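Local coordinates for protein adhesin LabA (Helicobacter pylori, PDB 6GMM) that probably mediates attachment of the bacterium to the gastric mucosa as an outer-membrane adhesin whose exodomain binds LacdiNAc glycans, at residues A[38-49]-A[368-378]; A[101-109]-A[326-334]. All coordinates share one frame; numbering follows the deposited sequence.

Contact 1 of 2, residues A[38-49]-A[368-378]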
loop_
_atom_site.group_PDB
_atom_site.type_symbol
_atom_site.label_atom_id
_atom_site.label_comp_id
_atom_site.label_asym_id
_atom_site.label_seq_id
_atom_site.Cartn_x
_atom_site.Cartn_y
_atom_site.Cartn_z
ATOM N N ALA A 38 -15.728 -17.364 -6.854
ATOM C CA ALA A 38 -14.458 -16.803 -6.345
ATOM C C ALA A 38 -13.532 -16.314 -7.467
ATOM O O ALA A 38 -12.937 -15.235 -7.360
ATOM C CB ALA A 38 -13.749 -17.810 -5.463
ATOM N N ARG A 39 -13.471 -17.074 -8.572
ATOM C CA ARG A 39 -12.643 -16.724 -9.728
ATOM C C ARG A 39 -13.174 -15.475 -10.401
ATOM O O ARG A 39 -12.380 -14.596 -10.708
ATOM C CB ARG A 39 -12.468 -17.910 -10.697
ATOM C CG ARG A 39 -11.578 -18.996 -10.116
ATOM C CD ARG A 39 -11.601 -20.242 -10.961
ATOM N NE ARG A 39 -10.621 -20.197 -12.041
ATOM C CZ ARG A 39 -10.625 -21.012 -13.091
ATOM N NH1 ARG A 39 -9.689 -20.904 -14.024
ATOM N NH2 ARG A 39 -11.572 -21.937 -13.220
ATOM N N GLY A 40 -14.501 -15.366 -10.535
ATOM C CA GLY A 40 -15.160 -14.189 -11.098
ATOM C C GLY A 40 -14.963 -12.980 -10.202
ATOM O O GLY A 40 -14.722 -11.869 -10.699
ATOM N N ASN A 41 -14.988 -13.195 -8.859
ATOM C CA ASN A 41 -14.727 -12.112 -7.889
ATOM C C ASN A 41 -13.303 -11.560 -8.013
ATOM O O ASN A 41 -13.106 -10.363 -7.832
ATOM C CB ASN A 41 -14.900 -12.593 -6.454
ATOM C CG ASN A 41 -16.299 -12.766 -5.965
ATOM O OD1 ASN A 41 -17.267 -12.217 -6.505
ATOM N ND2 ASN A 41 -16.417 -13.510 -4.873
ATOM N N LEU A 42 -12.300 -12.452 -8.201
ATOM C CA LEU A 42 -10.897 -12.048 -8.298
ATOM C C LEU A 42 -10.644 -11.293 -9.576
ATOM O O LEU A 42 -9.937 -10.288 -9.547
ATOM C CB LEU A 42 -9.930 -13.235 -8.212
ATOM C CG LEU A 42 -9.675 -13.858 -6.853
ATOM C CD1 LEU A 42 -8.779 -15.110 -6.991
ATOM C CD2 LEU A 42 -9.045 -12.871 -5.900
ATOM N N ASN A 43 -11.215 -11.767 -10.694
ATOM C CA ASN A 43 -11.067 -11.132 -12.012
ATOM C C ASN A 43 -11.642 -9.712 -11.973
ATOM O O ASN A 43 -10.991 -8.779 -12.472
ATOM C CB ASN A 43 -11.737 -12.001 -13.101
ATOM C CG ASN A 43 -11.730 -11.378 -14.468
ATOM O OD1 ASN A 43 -12.681 -10.675 -14.867
ATOM N ND2 ASN A 43 -10.645 -11.602 -15.203
ATOM N N ALA A 44 -12.812 -9.533 -11.324
ATOM C CA ALA A 44 -13.462 -8.226 -11.160
ATOM C C ALA A 44 -12.627 -7.303 -10.273
ATOM O O ALA A 44 -12.325 -6.193 -10.703
ATOM C CB ALA A 44 -14.873 -8.375 -10.602
ATOM N N SER A 45 -12.194 -7.759 -9.077
ATOM C CA SER A 45 -11.346 -6.903 -8.230
ATOM C C SER A 45 -9.934 -6.667 -8.795
ATOM O O SER A 45 -9.331 -5.630 -8.480
ATOM C CB SER A 45 -11.283 -7.404 -6.793
ATOM O OG SER A 45 -10.853 -8.750 -6.717
ATOM N N ALA A 46 -9.423 -7.576 -9.651
ATOM C CA ALA A 46 -8.109 -7.405 -10.296
ATOM C C ALA A 46 -8.213 -6.205 -11.203
ATOM O O ALA A 46 -7.477 -5.234 -11.022
ATOM C CB ALA A 46 -7.752 -8.632 -11.121
ATOM N N LYS A 47 -9.187 -6.239 -12.136
ATOM C CA LYS A 47 -9.495 -5.154 -13.067
ATOM C C LYS A 47 -9.772 -3.874 -12.285
ATOM O O LYS A 47 -9.343 -2.823 -12.705
ATOM C CB LYS A 47 -10.721 -5.510 -13.927
ATOM C CG LYS A 47 -10.479 -6.571 -14.999
ATOM C CD LYS A 47 -11.805 -7.033 -15.597
ATOM C CE LYS A 47 -11.680 -7.613 -16.988
ATOM N NZ LYS A 47 -11.248 -9.034 -16.973
ATOM N N ASN A 48 -10.441 -3.956 -11.126
ATOM C CA ASN A 48 -10.699 -2.759 -10.333
ATOM C C ASN A 48 -9.426 -2.173 -9.712
ATOM O O ASN A 48 -9.367 -0.963 -9.501
ATOM C CB ASN A 48 -11.770 -3.009 -9.285
ATOM C CG ASN A 48 -13.144 -2.627 -9.779
ATOM O OD1 ASN A 48 -13.636 -1.525 -9.507
ATOM N ND2 ASN A 48 -13.776 -3.510 -10.547
ATOM N N LEU A 49 -8.397 -3.011 -9.455
ATOM C CA LEU A 49 -7.133 -2.517 -8.889
ATOM C C LEU A 49 -6.160 -1.970 -9.942
ATOM O O LEU A 49 -5.638 -0.879 -9.783
ATOM C CB LEU A 49 -6.459 -3.602 -8.028
ATOM C CG LEU A 49 -7.013 -3.788 -6.614
ATOM C CD1 LEU A 49 -6.662 -5.178 -6.059
ATOM C CD2 LEU A 49 -6.536 -2.695 -5.656
ATOM N N PHE A 368 -13.804 -0.355 -1.231
ATOM C CA PHE A 368 -13.286 -1.675 -1.617
ATOM C C PHE A 368 -13.662 -2.809 -0.618
ATOM O O PHE A 368 -13.207 -3.954 -0.787
ATOM C CB PHE A 368 -11.771 -1.619 -1.818
ATOM C CG PHE A 368 -11.288 -2.479 -2.955
ATOM C CD1 PHE A 368 -11.547 -2.125 -4.275
ATOM C CD2 PHE A 368 -10.522 -3.609 -2.712
ATOM C CE1 PHE A 368 -11.065 -2.904 -5.334
ATOM C CE2 PHE A 368 -10.041 -4.390 -3.772
ATOM C CZ PHE A 368 -10.326 -4.040 -5.075
ATOM N N GLY A 369 -14.489 -2.458 0.384
ATOM C CA GLY A 369 -14.950 -3.307 1.479
ATOM C C GLY A 369 -15.431 -4.691 1.093
ATOM O O GLY A 369 -14.846 -5.694 1.529
ATOM N N ASP A 370 -16.497 -4.737 0.258
ATOM C CA ASP A 370 -17.125 -5.962 -0.261
ATOM C C ASP A 370 -16.069 -6.833 -0.956
ATOM O O ASP A 370 -15.880 -7.998 -0.584
ATOM C CB ASP A 370 -18.236 -5.606 -1.279
ATOM C CG ASP A 370 -19.503 -4.973 -0.722
ATOM O OD1 ASP A 370 -19.630 -4.883 0.526
ATOM O OD2 ASP A 370 -20.390 -4.601 -1.537
ATOM N N GLN A 371 -15.356 -6.232 -1.929
ATOM C CA GLN A 371 -14.305 -6.844 -2.734
ATOM C C GLN A 371 -13.192 -7.444 -1.888
ATOM O O GLN A 371 -12.664 -8.499 -2.237
ATOM C CB GLN A 371 -13.710 -5.792 -3.710
ATOM C CG GLN A 371 -14.550 -5.651 -4.972
ATOM C CD GLN A 371 -14.154 -4.506 -5.859
ATOM O OE1 GLN A 371 -13.649 -4.694 -6.971
ATOM N NE2 GLN A 371 -14.464 -3.297 -5.424
ATOM N N ALA A 372 -12.827 -6.756 -0.785
ATOM C CA ALA A 372 -11.732 -7.171 0.092
ATOM C C ALA A 372 -12.059 -8.471 0.783
ATOM O O ALA A 372 -11.197 -9.341 0.837
ATOM C CB ALA A 372 -11.409 -6.085 1.105
ATOM N N GLU A 373 -13.306 -8.618 1.282
ATOM C CA GLU A 373 -13.790 -9.833 1.941
ATOM C C GLU A 373 -13.749 -11.018 0.955
ATOM O O GLU A 373 -13.214 -12.064 1.306
ATOM C CB GLU A 373 -15.225 -9.627 2.472
ATOM N N ARG A 374 -14.249 -10.825 -0.293
ATOM C CA ARG A 374 -14.261 -11.851 -1.347
ATOM C C ARG A 374 -12.841 -12.305 -1.714
ATOM O O ARG A 374 -12.643 -13.449 -2.084
ATOM C CB ARG A 374 -14.988 -11.323 -2.586
ATOM C CG ARG A 374 -16.475 -11.039 -2.326
ATOM C CD ARG A 374 -17.150 -10.451 -3.548
ATOM N NE ARG A 374 -18.468 -9.884 -3.259
ATOM C CZ ARG A 374 -18.855 -8.670 -3.647
ATOM N NH1 ARG A 374 -20.069 -8.227 -3.349
ATOM N NH2 ARG A 374 -18.028 -7.888 -4.335
ATOM N N ILE A 375 -11.852 -11.407 -1.598
ATOM C CA ILE A 375 -10.431 -11.688 -1.875
ATOM C C ILE A 375 -9.903 -12.683 -0.838
ATOM O O ILE A 375 -9.266 -13.674 -1.203
ATOM C CB ILE A 375 -9.596 -10.356 -1.937
ATOM C CG1 ILE A 375 -9.845 -9.605 -3.259
ATOM C CG2 ILE A 375 -8.081 -10.579 -1.682
ATOM C CD1 ILE A 375 -9.373 -8.131 -3.271
ATOM N N HIS A 376 -10.177 -12.423 0.454
ATOM C CA HIS A 376 -9.721 -13.296 1.528
ATOM C C HIS A 376 -10.349 -14.670 1.356
ATOM O O HIS A 376 -9.634 -15.685 1.322
ATOM C CB HIS A 376 -10.003 -12.652 2.901
ATOM C CG HIS A 376 -9.379 -11.283 3.031
ATOM N ND1 HIS A 376 -8.047 -11.060 2.708
ATOM C CD2 HIS A 376 -9.922 -10.111 3.442
ATOM C CE1 HIS A 376 -7.829 -9.768 2.929
ATOM N NE2 HIS A 376 -8.928 -9.153 3.351
ATOM N N ASN A 377 -11.673 -14.696 1.127
ATOM C CA ASN A 377 -12.379 -15.966 0.904
ATOM C C ASN A 377 -11.816 -16.716 -0.327
ATOM O O ASN A 377 -11.549 -17.914 -0.226
ATOM C CB ASN A 377 -13.888 -15.734 0.796
ATOM C CG ASN A 377 -14.529 -15.227 2.081
ATOM O OD1 ASN A 377 -14.135 -15.587 3.202
ATOM N ND2 ASN A 377 -15.555 -14.397 1.951
ATOM N N ALA A 378 -11.541 -15.990 -1.448
ATOM C CA ALA A 378 -10.989 -16.594 -2.669
ATOM C C ALA A 378 -9.606 -17.194 -2.424
ATOM O O ALA A 378 -9.302 -18.261 -2.950
ATOM C CB ALA A 378 -10.940 -15.571 -3.797
HETATM O O HOH W 1 -13.066 -9.604 -5.118
HETATM O O HOH W 2 -15.297 -8.783 -6.225
HETATM O O HOH W 3 -14.432 -14.941 -3.501
#
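A38, L42, S45 and L49 of helix 32-50 pack against F368, I375 and A378 in a helix-helix contact within the helical body of the adhesin, the second partner being the start of helix 369-386 and the residue just before it. The two short axes approach to 9.3 Å, and their N-to-C directions differ by 131°, a steep crossing between perpendicular and antiparallel. At one end small residues let the backbones come near: A378 CB lies 3.7 Å from L42 CG, with A38 CB beside it. At the other end F368 carries the packing. L49 CG reaches F368 CZ at 3.7 Å, the two side chains crossing at about a right angle, while S45 O lies in plane at the ring edge and Q371 CB covers one face. Helix 287-311 backs this apolar side: L301 touches F368, and Q297 bonds to S45 OG. S45 OG, held between backbone N and carbonyl carbon (chi1 55°), also rests against I375 CG1.

Polar groups line the more exposed flank. The aliphatic part of R374, extended from CG to NE, lies across the amide of N41, with R374 CD 3.4 Å from N41 ND2. Q371 OE1 sits 3.4 Å from N48 CB, the two amides being nearly perpendicular, and N48 ND2 turns back to bond A44 O. Waters join the helices here: one donates to both N41 O and Q371 O, and another accepts from N41 ND2 at 2.8 Å while donating to R374 O at 2.7 Å.

Contact 2 of 2, residues A[101-109]-A[326-334]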
loop_
_atom_site.group_PDB
_atom_site.type_symbol
_atom_site.label_atom_id
_atom_site.label_comp_id
_atom_site.label_asym_id
_atom_site.label_seq_id
_atom_site.Cartn_x
_atom_site.Cartn_y
_atom_site.Cartn_z
ATOM N N THR A 101 10.985 25.850 -11.307
ATOM C CA THR A 101 11.125 25.342 -9.949
ATOM C C THR A 101 9.887 25.722 -9.082
ATOM O O THR A 101 9.065 26.549 -9.514
ATOM C CB THR A 101 12.452 25.821 -9.310
ATOM O OG1 THR A 101 12.415 27.235 -9.100
ATOM C CG2 THR A 101 13.679 25.391 -10.107
ATOM N N PRO A 102 9.731 25.129 -7.866
ATOM C CA PRO A 102 8.584 25.513 -7.031
ATOM C C PRO A 102 8.549 27.013 -6.766
ATOM O O PRO A 102 9.568 27.613 -6.468
ATOM C CB PRO A 102 8.819 24.755 -5.716
ATOM C CG PRO A 102 9.766 23.664 -6.045
ATOM C CD PRO A 102 10.586 24.114 -7.194
ATOM N N SER A 103 7.373 27.610 -6.911
ATOM C CA SER A 103 7.107 29.012 -6.617
ATOM C C SER A 103 7.708 29.393 -5.239
ATOM O O SER A 103 7.493 28.677 -4.237
ATOM C CB SER A 103 5.598 29.235 -6.563
ATOM O OG SER A 103 5.048 29.454 -7.850
ATOM N N ASN A 104 8.464 30.499 -5.193
ATOM C CA ASN A 104 9.042 30.968 -3.937
ATOM C C ASN A 104 8.055 31.902 -3.226
ATOM O O ASN A 104 6.916 32.035 -3.692
ATOM C CB ASN A 104 10.461 31.552 -4.121
ATOM C CG ASN A 104 10.569 32.819 -4.943
ATOM O OD1 ASN A 104 9.703 33.692 -4.918
ATOM N ND2 ASN A 104 11.696 32.990 -5.618
ATOM N N GLN A 105 8.475 32.548 -2.117
ATOM C CA GLN A 105 7.589 33.409 -1.339
ATOM C C GLN A 105 7.124 34.661 -2.119
ATOM O O GLN A 105 6.133 35.271 -1.704
ATOM C CB GLN A 105 8.169 33.755 0.051
ATOM C CG GLN A 105 9.441 34.590 0.078
ATOM C CD GLN A 105 10.731 33.803 -0.055
ATOM O OE1 GLN A 105 11.009 33.143 -1.078
ATOM N NE2 GLN A 105 11.594 33.940 0.952
ATOM N N TRP A 106 7.769 34.972 -3.290
ATOM C CA TRP A 106 7.461 36.117 -4.177
ATOM C C TRP A 106 6.840 35.719 -5.527
ATOM O O TRP A 106 6.307 36.575 -6.235
ATOM C CB TRP A 106 8.702 36.996 -4.398
ATOM C CG TRP A 106 9.477 37.248 -3.147
ATOM C CD1 TRP A 106 10.753 36.852 -2.883
ATOM C CD2 TRP A 106 8.992 37.877 -1.952
ATOM N NE1 TRP A 106 11.110 37.227 -1.608
ATOM C CE2 TRP A 106 10.042 37.849 -1.010
ATOM C CE3 TRP A 106 7.760 38.445 -1.580
ATOM C CZ2 TRP A 106 9.903 38.375 0.283
ATOM C CZ3 TRP A 106 7.623 38.975 -0.305
ATOM C CH2 TRP A 106 8.688 38.945 0.609
ATOM N N GLY A 107 6.877 34.434 -5.851
ATOM C CA GLY A 107 6.304 33.922 -7.090
ATOM C C GLY A 107 7.334 33.588 -8.147
ATOM O O GLY A 107 6.977 33.286 -9.288
ATOM N N GLY A 108 8.607 33.663 -7.773
ATOM C CA GLY A 108 9.699 33.333 -8.671
ATOM C C GLY A 108 9.774 31.847 -8.912
ATOM O O GLY A 108 9.639 31.074 -7.961
ATOM N N THR A 109 9.902 31.436 -10.198
ATOM C CA THR A 109 10.003 30.023 -10.637
ATOM C C THR A 109 11.375 29.721 -11.288
ATOM O O THR A 109 11.549 28.672 -11.878
ATOM C CB THR A 109 8.828 29.634 -11.563
ATOM O OG1 THR A 109 8.846 30.437 -12.749
ATOM C CG2 THR A 109 7.464 29.712 -10.867
ATOM N N CYS A 326 0.269 26.501 0.361
ATOM C CA CYS A 326 1.628 26.658 -0.189
ATOM C C CYS A 326 1.728 27.796 -1.198
ATOM O O CYS A 326 0.713 28.312 -1.665
ATOM C CB CYS A 326 2.087 25.351 -0.819
ATOM S SG CYS A 326 1.098 24.864 -2.261
ATOM N N HIS A 327 2.957 28.142 -1.579
ATOM C CA HIS A 327 3.227 29.217 -2.528
ATOM C C HIS A 327 2.694 28.925 -3.951
ATOM O O HIS A 327 2.320 29.874 -4.636
ATOM C CB HIS A 327 4.729 29.601 -2.524
ATOM C CG HIS A 327 5.246 30.054 -1.181
ATOM N ND1 HIS A 327 4.521 30.936 -0.376
ATOM C CD2 HIS A 327 6.417 29.763 -0.562
ATOM C CE1 HIS A 327 5.269 31.141 0.703
ATOM N NE2 HIS A 327 6.422 30.464 0.635
ATOM N N GLU A 328 2.606 27.633 -4.365
ATOM C CA GLU A 328 2.072 27.218 -5.670
ATOM C C GLU A 328 0.601 27.632 -5.826
ATOM O O GLU A 328 0.251 28.200 -6.855
ATOM C CB GLU A 328 2.221 25.702 -5.877
ATOM C CG GLU A 328 3.652 25.287 -6.168
ATOM C CD GLU A 328 4.120 25.523 -7.588
ATOM O OE1 GLU A 328 3.424 25.085 -8.532
ATOM O OE2 GLU A 328 5.202 26.123 -7.758
ATOM N N VAL A 329 -0.250 27.369 -4.806
ATOM C CA VAL A 329 -1.663 27.784 -4.820
ATOM C C VAL A 329 -1.771 29.302 -4.674
ATOM O O VAL A 329 -2.594 29.921 -5.358
ATOM C CB VAL A 329 -2.607 27.033 -3.831
ATOM C CG1 VAL A 329 -2.914 25.637 -4.324
ATOM C CG2 VAL A 329 -2.049 26.979 -2.414
ATOM N N GLN A 330 -0.904 29.901 -3.812
ATOM C CA GLN A 330 -0.839 31.345 -3.529
ATOM C C GLN A 330 -0.639 32.142 -4.819
ATOM O O GLN A 330 -1.208 33.224 -4.979
ATOM C CB GLN A 330 0.280 31.610 -2.505
ATOM C CG GLN A 330 0.411 33.049 -2.025
ATOM C CD GLN A 330 1.667 33.284 -1.219
ATOM O OE1 GLN A 330 2.748 33.558 -1.762
ATOM N NE2 GLN A 330 1.544 33.228 0.099
ATOM N N ASN A 331 0.143 31.579 -5.751
ATOM C CA ASN A 331 0.422 32.170 -7.050
ATOM C C ASN A 331 -0.508 31.689 -8.189
ATOM O O ASN A 331 -0.336 32.112 -9.337
ATOM C CB ASN A 331 1.886 31.983 -7.397
ATOM C CG ASN A 331 2.731 32.986 -6.662
ATOM O OD1 ASN A 331 2.662 34.188 -6.932
ATOM N ND2 ASN A 331 3.474 32.532 -5.656
ATOM N N GLY A 332 -1.513 30.880 -7.860
ATOM C CA GLY A 332 -2.512 30.437 -8.831
ATOM C C GLY A 332 -2.109 29.305 -9.755
ATOM O O GLY A 332 -2.692 29.150 -10.834
ATOM N N HIS A 333 -1.142 28.487 -9.332
ATOM C CA HIS A 333 -0.746 27.324 -10.112
ATOM C C HIS A 333 -1.638 26.134 -9.722
ATOM O O HIS A 333 -1.478 25.566 -8.644
ATOM C CB HIS A 333 0.728 26.987 -9.878
ATOM C CG HIS A 333 1.673 28.046 -10.337
ATOM N ND1 HIS A 333 3.034 27.908 -10.161
ATOM C CD2 HIS A 333 1.425 29.220 -10.967
ATOM C CE1 HIS A 333 3.570 29.006 -10.664
ATOM N NE2 HIS A 333 2.640 29.829 -11.158
ATOM N N LEU A 334 -2.604 25.797 -10.578
ATOM C CA LEU A 334 -3.525 24.666 -10.393
ATOM C C LEU A 334 -3.579 23.860 -11.696
ATOM O O LEU A 334 -2.908 24.212 -12.672
ATOM C CB LEU A 334 -4.951 25.162 -10.041
ATOM C CG LEU A 334 -5.189 25.840 -8.691
ATOM C CD1 LEU A 334 -6.645 26.171 -8.512
ATOM C CD2 LEU A 334 -4.729 24.988 -7.542
HETATM O O HOH W 4 6.570 26.267 -10.735
#
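S103 and E328 form the polar centre of this contact between a loop and a short helix. The backbone N of S103 donates to E328 OE2 at 2.8 Å, almost straight (176°) and nearly along the C-O axis; S103 OG adds a weak bond to the same oxygen. The other carboxylate oxygen, E328 OE1, accepts from H333 ND1 at 3.3 Å, lying in the ring plane of H333 while the donor stands above the carboxylate plane. This shared grip probably fixes the rotation of the carboxylate and would favour its charged form.

Packing centres on H327. With CG beside its backbone N (chi1 -59°), its ring presents one face to Q105, whose CA lies 3.8 Å from the centroid in a CH-pi contact, while S103 O meets the edge. N331 ND2 comes within 3.5 Å of G107 CA and bonds H327 O. T109 CG2 touches the edge of the H333 ring.

Within the loop, N104 OD1 accepts from W106 N in an Asx turn and also from G108 N. The loop connects strands 96-98 and 111-113; P102 packs on helices 57-76 and 128-145, and the C326-C351 disulfide ties down the start of helix 327-330.

In the fold
The two contacts lie on opposite sides of the chain's centre, their own centres 43 Å apart and their nearest atoms about 25 Å apart, so they do not touch. Along the chain the order is 38-49, 101-109, 326-334, 368-378: the segments of contact 2 fall between those of contact 1. Each therefore brings an early part of the chain against a late one. Helix 57-76 borders both, with P57 at contact 1 and W73 and Q74 at contact 2, and so runs from the edge of one to the edge of the other. Contact 1 pairs long helices, whereas contact 2 joins a strand-connecting loop to a short helix, so chain-distant parts meet in two separate regions of the elongated exodomain.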